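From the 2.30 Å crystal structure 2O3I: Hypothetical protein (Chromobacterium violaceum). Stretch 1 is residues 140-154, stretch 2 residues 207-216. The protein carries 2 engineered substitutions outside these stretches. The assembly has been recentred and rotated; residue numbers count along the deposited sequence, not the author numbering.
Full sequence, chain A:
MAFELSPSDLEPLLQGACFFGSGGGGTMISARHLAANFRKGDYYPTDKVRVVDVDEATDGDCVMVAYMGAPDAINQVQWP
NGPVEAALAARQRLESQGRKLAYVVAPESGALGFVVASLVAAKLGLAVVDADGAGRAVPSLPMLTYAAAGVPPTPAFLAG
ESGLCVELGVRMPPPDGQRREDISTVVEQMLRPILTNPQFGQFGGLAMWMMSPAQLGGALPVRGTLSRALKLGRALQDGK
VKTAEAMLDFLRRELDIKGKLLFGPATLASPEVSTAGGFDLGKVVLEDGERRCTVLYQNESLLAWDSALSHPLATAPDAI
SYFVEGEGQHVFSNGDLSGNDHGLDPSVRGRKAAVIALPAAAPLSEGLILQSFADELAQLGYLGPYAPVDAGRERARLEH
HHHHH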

ATOM      1  N   SER A 140       9.338 -14.998  -3.668  1.00 31.02           N
ATOM      2  CA  SER A 140       8.641 -13.856  -4.254  1.00 31.73           C
ATOM      3  C   SER A 140       7.983 -14.137  -5.607  1.00 30.28           C
ATOM      4  O   SER A 140       8.400 -15.025  -6.343  1.00 31.88           O
ATOM      5  CB  SER A 140       9.583 -12.650  -4.355  1.00 33.08           C
ATOM      6  OG  SER A 140      10.347 -12.698  -5.534  1.00 40.86           O
ATOM      7  N   LEU A 141       6.957 -13.349  -5.917  1.00 28.88           N
ATOM      8  CA  LEU A 141       6.145 -13.493  -7.125  1.00 27.49           C
ATOM      9  C   LEU A 141       6.789 -13.649  -8.504  1.00 27.15           C
ATOM     10  O   LEU A 141       6.268 -14.386  -9.338  1.00 27.71           O
ATOM     11  CB  LEU A 141       5.125 -12.352  -7.181  1.00 27.34           C
ATOM     12  CG  LEU A 141       4.171 -12.225  -5.984  1.00 27.81           C
ATOM     13  CD1 LEU A 141       3.308 -10.986  -6.175  1.00 27.70           C
ATOM     14  CD2 LEU A 141       3.304 -13.471  -5.845  1.00 26.88           C
ATOM     15  N   PRO A 142       7.904 -12.954  -8.783  1.00 26.98           N
ATOM     16  CA  PRO A 142       8.502 -13.122 -10.119  1.00 26.91           C
ATOM     17  C   PRO A 142       9.081 -14.513 -10.410  1.00 27.11           C
ATOM     18  O   PRO A 142       9.477 -14.808 -11.541  1.00 26.34           O
ATOM     19  CB  PRO A 142       9.574 -12.025 -10.165  1.00 27.21           C
ATOM     20  CG  PRO A 142       9.926 -11.815  -8.711  1.00 26.83           C
ATOM     21  CD  PRO A 142       8.573 -11.873  -8.037  1.00 26.79           C
HETATM   22  N   MSE A 143       9.136 -15.362  -9.393  1.00 26.47           N
HETATM   23  CA  MSE A 143       9.670 -16.704  -9.577  1.00 27.44           C
HETATM   24  C   MSE A 143       8.578 -17.692  -9.969  1.00 25.32           C
HETATM   25  O   MSE A 143       8.858 -18.860 -10.224  1.00 24.26           O
HETATM   26  CB  MSE A 143      10.410 -17.161  -8.308  1.00 28.59           C
HETATM   27  CG  MSE A 143      11.845 -16.622  -8.240  1.00 34.92           C
HETATM   28 SE   MSE A 143      12.662 -16.511  -6.472  1.00 44.47          SE
HETATM   29  CE  MSE A 143      12.348 -14.638  -6.140  1.00 36.97           C
ATOM     30  N   LEU A 144       7.337 -17.217 -10.023  1.00 22.94           N
ATOM     31  CA  LEU A 144       6.216 -18.064 -10.423  1.00 23.23           C
ATOM     32  C   LEU A 144       5.989 -17.902 -11.920  1.00 20.98           C
ATOM     33  O   LEU A 144       6.185 -16.816 -12.464  1.00 21.08           O
ATOM     34  CB  LEU A 144       4.946 -17.678  -9.663  1.00 21.63           C
ATOM     35  CG  LEU A 144       5.015 -17.842  -8.145  1.00 21.80           C
ATOM     36  CD1 LEU A 144       3.685 -17.450  -7.528  1.00 18.77           C
ATOM     37  CD2 LEU A 144       5.357 -19.289  -7.804  1.00 21.08           C
ATOM     38  N   THR A 145       5.572 -18.974 -12.586  1.00 21.67           N
ATOM     39  CA  THR A 145       5.352 -18.922 -14.031  1.00 22.51           C
ATOM     40  C   THR A 145       4.309 -17.901 -14.480  1.00 23.68           C
ATOM     41  O   THR A 145       4.338 -17.446 -15.631  1.00 23.45           O
ATOM     42  CB  THR A 145       4.991 -20.315 -14.583  1.00 22.98           C
ATOM     43  OG1 THR A 145       3.905 -20.873 -13.841  1.00 20.32           O
ATOM     44  CG2 THR A 145       6.190 -21.236 -14.477  1.00 21.92           C
ATOM     45  N   TYR A 146       3.403 -17.530 -13.573  1.00 21.39           N
ATOM     46  CA  TYR A 146       2.365 -16.543 -13.876  1.00 21.79           C
ATOM     47  C   TYR A 146       3.040 -15.245 -14.315  1.00 22.69           C
ATOM     48  O   TYR A 146       2.644 -14.618 -15.304  1.00 21.15           O
ATOM     49  CB  TYR A 146       1.504 -16.250 -12.632  1.00 21.44           C
ATOM     50  CG  TYR A 146       0.853 -17.455 -11.987  1.00 20.70           C
ATOM     51  CD1 TYR A 146      -0.237 -18.095 -12.581  1.00 21.05           C
ATOM     52  CD2 TYR A 146       1.328 -17.953 -10.778  1.00 19.67           C
ATOM     53  CE1 TYR A 146      -0.836 -19.207 -11.981  1.00 22.84           C
ATOM     54  CE2 TYR A 146       0.738 -19.058 -10.171  1.00 23.41           C
ATOM     55  CZ  TYR A 146      -0.341 -19.683 -10.775  1.00 23.85           C
ATOM     56  OH  TYR A 146      -0.903 -20.794 -10.181  1.00 22.46           O
ATOM     57  N   ALA A 147       4.062 -14.846 -13.564  1.00 21.72           N
ATOM     58  CA  ALA A 147       4.803 -13.627 -13.857  1.00 21.72           C
ATOM     59  C   ALA A 147       5.610 -13.726 -15.161  1.00 22.18           C
ATOM     60  O   ALA A 147       5.667 -12.770 -15.939  1.00 24.29           O
ATOM     61  CB  ALA A 147       5.726 -13.289 -12.685  1.00 21.09           C
ATOM     62  N   ALA A 148       6.227 -14.878 -15.401  1.00 21.30           N
ATOM     63  CA  ALA A 148       7.021 -15.081 -16.610  1.00 20.97           C
ATOM     64  C   ALA A 148       6.142 -15.047 -17.859  1.00 21.13           C
ATOM     65  O   ALA A 148       6.530 -14.482 -18.892  1.00 17.72           O
ATOM     66  CB  ALA A 148       7.770 -16.414 -16.532  1.00 20.94           C
ATOM     67  N   ALA A 149       4.967 -15.660 -17.759  1.00 20.69           N
ATOM     68  CA  ALA A 149       4.023 -15.701 -18.866  1.00 23.63           C
ATOM     69  C   ALA A 149       3.439 -14.316 -19.126  1.00 25.11           C
ATOM     70  O   ALA A 149       2.755 -14.104 -20.120  1.00 27.11           O
ATOM     71  CB  ALA A 149       2.903 -16.686 -18.564  1.00 23.52           C
ATOM     72  N   GLY A 150       3.691 -13.379 -18.221  1.00 25.29           N
ATOM     73  CA  GLY A 150       3.170 -12.042 -18.421  1.00 25.17           C
ATOM     74  C   GLY A 150       1.685 -11.806 -18.164  1.00 24.27           C
ATOM     75  O   GLY A 150       1.082 -10.929 -18.795  1.00 23.75           O
ATOM     76  N   VAL A 151       1.098 -12.597 -17.257  1.00 23.96           N
ATOM     77  CA  VAL A 151      -0.324 -12.440 -16.883  1.00 25.25           C
ATOM     78  C   VAL A 151      -0.457 -11.181 -16.060  1.00 23.97           C
ATOM     79  O   VAL A 151       0.257 -11.014 -15.087  1.00 22.96           O
ATOM     80  CB  VAL A 151      -0.800 -13.592 -15.952  1.00 25.45           C
ATOM     81  CG1 VAL A 151      -2.195 -13.328 -15.511  1.00 26.04           C
ATOM     82  CG2 VAL A 151      -0.754 -14.870 -16.715  1.00 23.83           C
ATOM     83  N   PRO A 152      -1.349 -10.254 -16.452  1.00 23.25           N
ATOM     84  CA  PRO A 152      -1.456  -9.036 -15.644  1.00 23.06           C
ATOM     85  C   PRO A 152      -1.622  -9.424 -14.182  1.00 21.96           C
ATOM     86  O   PRO A 152      -2.478 -10.235 -13.850  1.00 21.22           O
ATOM     87  CB  PRO A 152      -2.691  -8.345 -16.219  1.00 22.88           C
ATOM     88  CG  PRO A 152      -2.622  -8.724 -17.667  1.00 23.37           C
ATOM     89  CD  PRO A 152      -2.278 -10.210 -17.596  1.00 22.53           C
ATOM     90  N   PRO A 153      -0.783  -8.866 -13.297  1.00 22.60           N
ATOM     91  CA  PRO A 153      -0.854  -9.172 -11.864  1.00 22.72           C
ATOM     92  C   PRO A 153      -2.012  -8.512 -11.126  1.00 23.28           C
ATOM     93  O   PRO A 153      -2.422  -8.982 -10.062  1.00 22.30           O
ATOM     94  CB  PRO A 153       0.505  -8.698 -11.348  1.00 23.25           C
ATOM     95  CG  PRO A 153       0.779  -7.508 -12.208  1.00 24.15           C
ATOM     96  CD  PRO A 153       0.389  -8.018 -13.591  1.00 23.11           C
ATOM     97  N   THR A 154      -2.528  -7.417 -11.679  1.00 22.45           N
ATOM     98  CA  THR A 154      -3.637  -6.708 -11.049  1.00 21.14           C
ATOM     99  C   THR A 154      -4.780  -6.607 -12.051  1.00 20.94           C
ATOM    100  O   THR A 154      -4.574  -6.741 -13.250  1.00 18.98           O
ATOM    101  CB  THR A 154      -3.236  -5.284 -10.623  1.00 18.93           C
ATOM    102  OG1 THR A 154      -3.025  -4.485 -11.789  1.00 19.54           O
ATOM    103  CG2 THR A 154      -1.964  -5.307  -9.802  1.00 18.34           C
ATOM    104  N   ALA A 207      -6.055 -12.662  -4.033  1.00 23.83           N
ATOM    105  CA  ALA A 207      -6.623 -13.166  -5.273  1.00 25.26           C
ATOM    106  C   ALA A 207      -6.089 -12.264  -6.379  1.00 26.25           C
ATOM    107  O   ALA A 207      -6.363 -11.057  -6.405  1.00 24.44           O
ATOM    108  CB  ALA A 207      -8.151 -13.119  -5.228  1.00 26.31           C
HETATM  109  N   MSE A 208      -5.309 -12.849  -7.281  1.00 25.89           N
HETATM  110  CA  MSE A 208      -4.730 -12.090  -8.382  1.00 26.98           C
HETATM  111  C   MSE A 208      -4.479 -12.991  -9.586  1.00 26.16           C
HETATM  112  O   MSE A 208      -4.742 -14.197  -9.539  1.00 24.36           O
HETATM  113  CB  MSE A 208      -3.418 -11.418  -7.931  1.00 26.52           C
HETATM  114  CG  MSE A 208      -2.313 -12.381  -7.495  1.00 29.67           C
HETATM  115 SE   MSE A 208      -0.766 -11.446  -6.770  1.00 35.19          SE
HETATM  116  CE  MSE A 208       0.070 -10.901  -8.428  1.00 32.15           C
ATOM    117  N   TRP A 209      -3.981 -12.396 -10.665  1.00 25.37           N
ATOM    118  CA  TRP A 209      -3.690 -13.135 -11.886  1.00 25.86           C
ATOM    119  C   TRP A 209      -4.916 -13.834 -12.497  1.00 24.75           C
ATOM    120  O   TRP A 209      -4.875 -15.018 -12.852  1.00 22.89           O
ATOM    121  CB  TRP A 209      -2.557 -14.146 -11.630  1.00 25.09           C
ATOM    122  CG  TRP A 209      -1.172 -13.517 -11.637  1.00 26.59           C
ATOM    123  CD1 TRP A 209      -0.714 -12.559 -12.500  1.00 27.29           C
ATOM    124  CD2 TRP A 209      -0.062 -13.858 -10.797  1.00 24.99           C
ATOM    125  NE1 TRP A 209       0.607 -12.287 -12.255  1.00 27.61           N
ATOM    126  CE2 TRP A 209       1.037 -13.069 -11.217  1.00 26.63           C
ATOM    127  CE3 TRP A 209       0.115 -14.755  -9.733  1.00 24.50           C
ATOM    128  CZ2 TRP A 209       2.299 -13.146 -10.612  1.00 24.77           C
ATOM    129  CZ3 TRP A 209       1.372 -14.835  -9.128  1.00 26.09           C
ATOM    130  CH2 TRP A 209       2.447 -14.034  -9.571  1.00 26.00           C
HETATM  131  N   MSE A 210      -6.009 -13.093 -12.613  1.00 23.56           N
HETATM  132  CA  MSE A 210      -7.217 -13.632 -13.222  1.00 25.75           C
HETATM  133  C   MSE A 210      -6.850 -14.021 -14.656  1.00 26.12           C
HETATM  134  O   MSE A 210      -6.167 -13.269 -15.355  1.00 23.25           O
HETATM  135  CB  MSE A 210      -8.320 -12.578 -13.227  1.00 26.95           C
HETATM  136  CG  MSE A 210      -8.836 -12.206 -11.849  1.00 29.44           C
HETATM  137 SE   MSE A 210     -10.204 -10.830 -11.946  1.00 39.28          SE
HETATM  138  CE  MSE A 210      -9.043  -9.283 -11.804  1.00 35.81           C
HETATM  139  N   MSE A 211      -7.298 -15.194 -15.097  1.00 26.26           N
HETATM  140  CA  MSE A 211      -6.967 -15.656 -16.441  1.00 28.12           C
HETATM  141  C   MSE A 211      -8.128 -16.279 -17.210  1.00 29.18           C
HETATM  142  O   MSE A 211      -9.034 -16.886 -16.630  1.00 29.09           O
HETATM  143  CB  MSE A 211      -5.833 -16.689 -16.374  1.00 27.95           C
HETATM  144  CG  MSE A 211      -4.559 -16.190 -15.694  1.00 34.24           C
HETATM  145 SE   MSE A 211      -3.386 -17.651 -15.141  1.00 37.02          SE
HETATM  146  CE  MSE A 211      -1.722 -16.739 -15.102  1.00 41.93           C
ATOM    147  N   SER A 212      -8.072 -16.130 -18.529  1.00 28.60           N
ATOM    148  CA  SER A 212      -9.059 -16.709 -19.422  1.00 30.47           C
ATOM    149  C   SER A 212      -8.441 -18.060 -19.754  1.00 31.46           C
ATOM    150  O   SER A 212      -7.251 -18.257 -19.534  1.00 31.74           O
ATOM    151  CB  SER A 212      -9.194 -15.862 -20.679  1.00 29.31           C
ATOM    152  N   PRO A 213      -9.234 -19.013 -20.266  1.00 33.33           N
ATOM    153  CA  PRO A 213      -8.666 -20.328 -20.596  1.00 35.60           C
ATOM    154  C   PRO A 213      -7.481 -20.258 -21.565  1.00 36.38           C
ATOM    155  O   PRO A 213      -6.619 -21.135 -21.570  1.00 35.83           O
ATOM    156  CB  PRO A 213      -9.857 -21.075 -21.197  1.00 34.88           C
ATOM    157  CG  PRO A 213     -11.020 -20.502 -20.441  1.00 35.03           C
ATOM    158  CD  PRO A 213     -10.702 -19.019 -20.421  1.00 33.86           C
ATOM    159  N   ALA A 214      -7.446 -19.209 -22.379  1.00 37.62           N
ATOM    160  CA  ALA A 214      -6.382 -19.037 -23.359  1.00 38.28           C
ATOM    161  C   ALA A 214      -5.045 -18.821 -22.669  1.00 38.07           C
ATOM    162  O   ALA A 214      -4.028 -19.396 -23.067  1.00 38.79           O
ATOM    163  CB  ALA A 214      -6.702 -17.859 -24.276  1.00 39.65           C
ATOM    164  N   GLN A 215      -5.052 -17.997 -21.630  1.00 36.89           N
ATOM    165  CA  GLN A 215      -3.839 -17.698 -20.879  1.00 35.79           C
ATOM    166  C   GLN A 215      -3.341 -18.853 -20.019  1.00 34.25           C
ATOM    167  O   GLN A 215      -2.140 -19.018 -19.849  1.00 33.56           O
ATOM    168  CB  GLN A 215      -4.059 -16.485 -19.975  1.00 36.47           C
ATOM    169  CG  GLN A 215      -4.304 -15.193 -20.711  1.00 39.15           C
ATOM    170  CD  GLN A 215      -4.626 -14.047 -19.773  1.00 40.80           C
ATOM    171  OE1 GLN A 215      -5.609 -14.095 -19.031  1.00 39.75           O
ATOM    172  NE2 GLN A 215      -3.798 -13.006 -19.802  1.00 41.66           N
ATOM    173  N   LEU A 216      -4.261 -19.650 -19.479  1.00 34.04           N
ATOM    174  CA  LEU A 216      -3.886 -20.762 -18.603  1.00 33.67           C
ATOM    175  C   LEU A 216      -2.718 -21.630 -19.037  1.00 33.22           C
ATOM    176  O   LEU A 216      -1.782 -21.833 -18.268  1.00 31.67           O
ATOM    177  CB  LEU A 216      -5.072 -21.688 -18.353  1.00 33.40           C
ATOM    178  CG  LEU A 216      -5.846 -21.561 -17.048  1.00 32.79           C
ATOM    179  CD1 LEU A 216      -6.501 -22.916 -16.783  1.00 33.42           C
ATOM    180  CD2 LEU A 216      -4.939 -21.182 -15.890  1.00 32.90           C
TER
HETATM  181  O   HOH W   1      -4.903 -10.522 -14.631  1.00 25.81           O

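The most unusual feature is the backbone of Trp209: at phi/psi 60/48 it adopts left-handed values within a strand, and its indole, with CA-to-CB pointing sideways, still reaches into stretch 1 and loses 160 Å² to it, more than any other residue here.

One face of the indole is covered by Tyr146. Tyr146 CB lies 3.4 Å from the centroid of the Trp209 six-membered ring and 11° off the ring normal, which is CH-pi geometry. The phenol ring itself is near parallel to that six-membered ring, at 23°, but with centroids 4.9 Å apart the two are slid so far that they barely overlap; the CB, rather than the phenol, sits over the face. Around the indole perimeter, Leu141 O is 3.8 Å from Trp209 CH2 and Pro152 O is 3.2 Å from Trp209 CD1, both near the ring plane. Val151 O is also at the edge, 3.1 Å from Trp209 NE1, although the geometry does not settle whether this is a hydrogen bond. Leu144 CD1 adds an apolar contact at 3.8 Å to Trp209 CZ3.

Flanking residues extend the packing. The selenomethionine Met208 places CE 3.9 Å from Leu141 CD1 and 3.7 Å from Pro153 CB, so one methyl packs against residues near both ends of stretch 1, Leu141 and Pro153. Met211, also selenomethionine, approaches the edge of the Tyr146 ring, its SE 5.3 Å from the centroid and 79° off the normal. Met211 CE is 2.7 Å from Val151 CG2, too short for two carbons, so that placement supports no inference.

Polar linkage comes through water 1, which donates to Pro152 O at 2.6 Å and to Met210 O at 3.1 Å, bridging two backbone carbonyls that could not bond each other directly. Within stretch 1, Gly150 closes the helix in a Schellman motif with positive phi (76°), and Val151 follows with its CA-to-CB bond toward stretch 2.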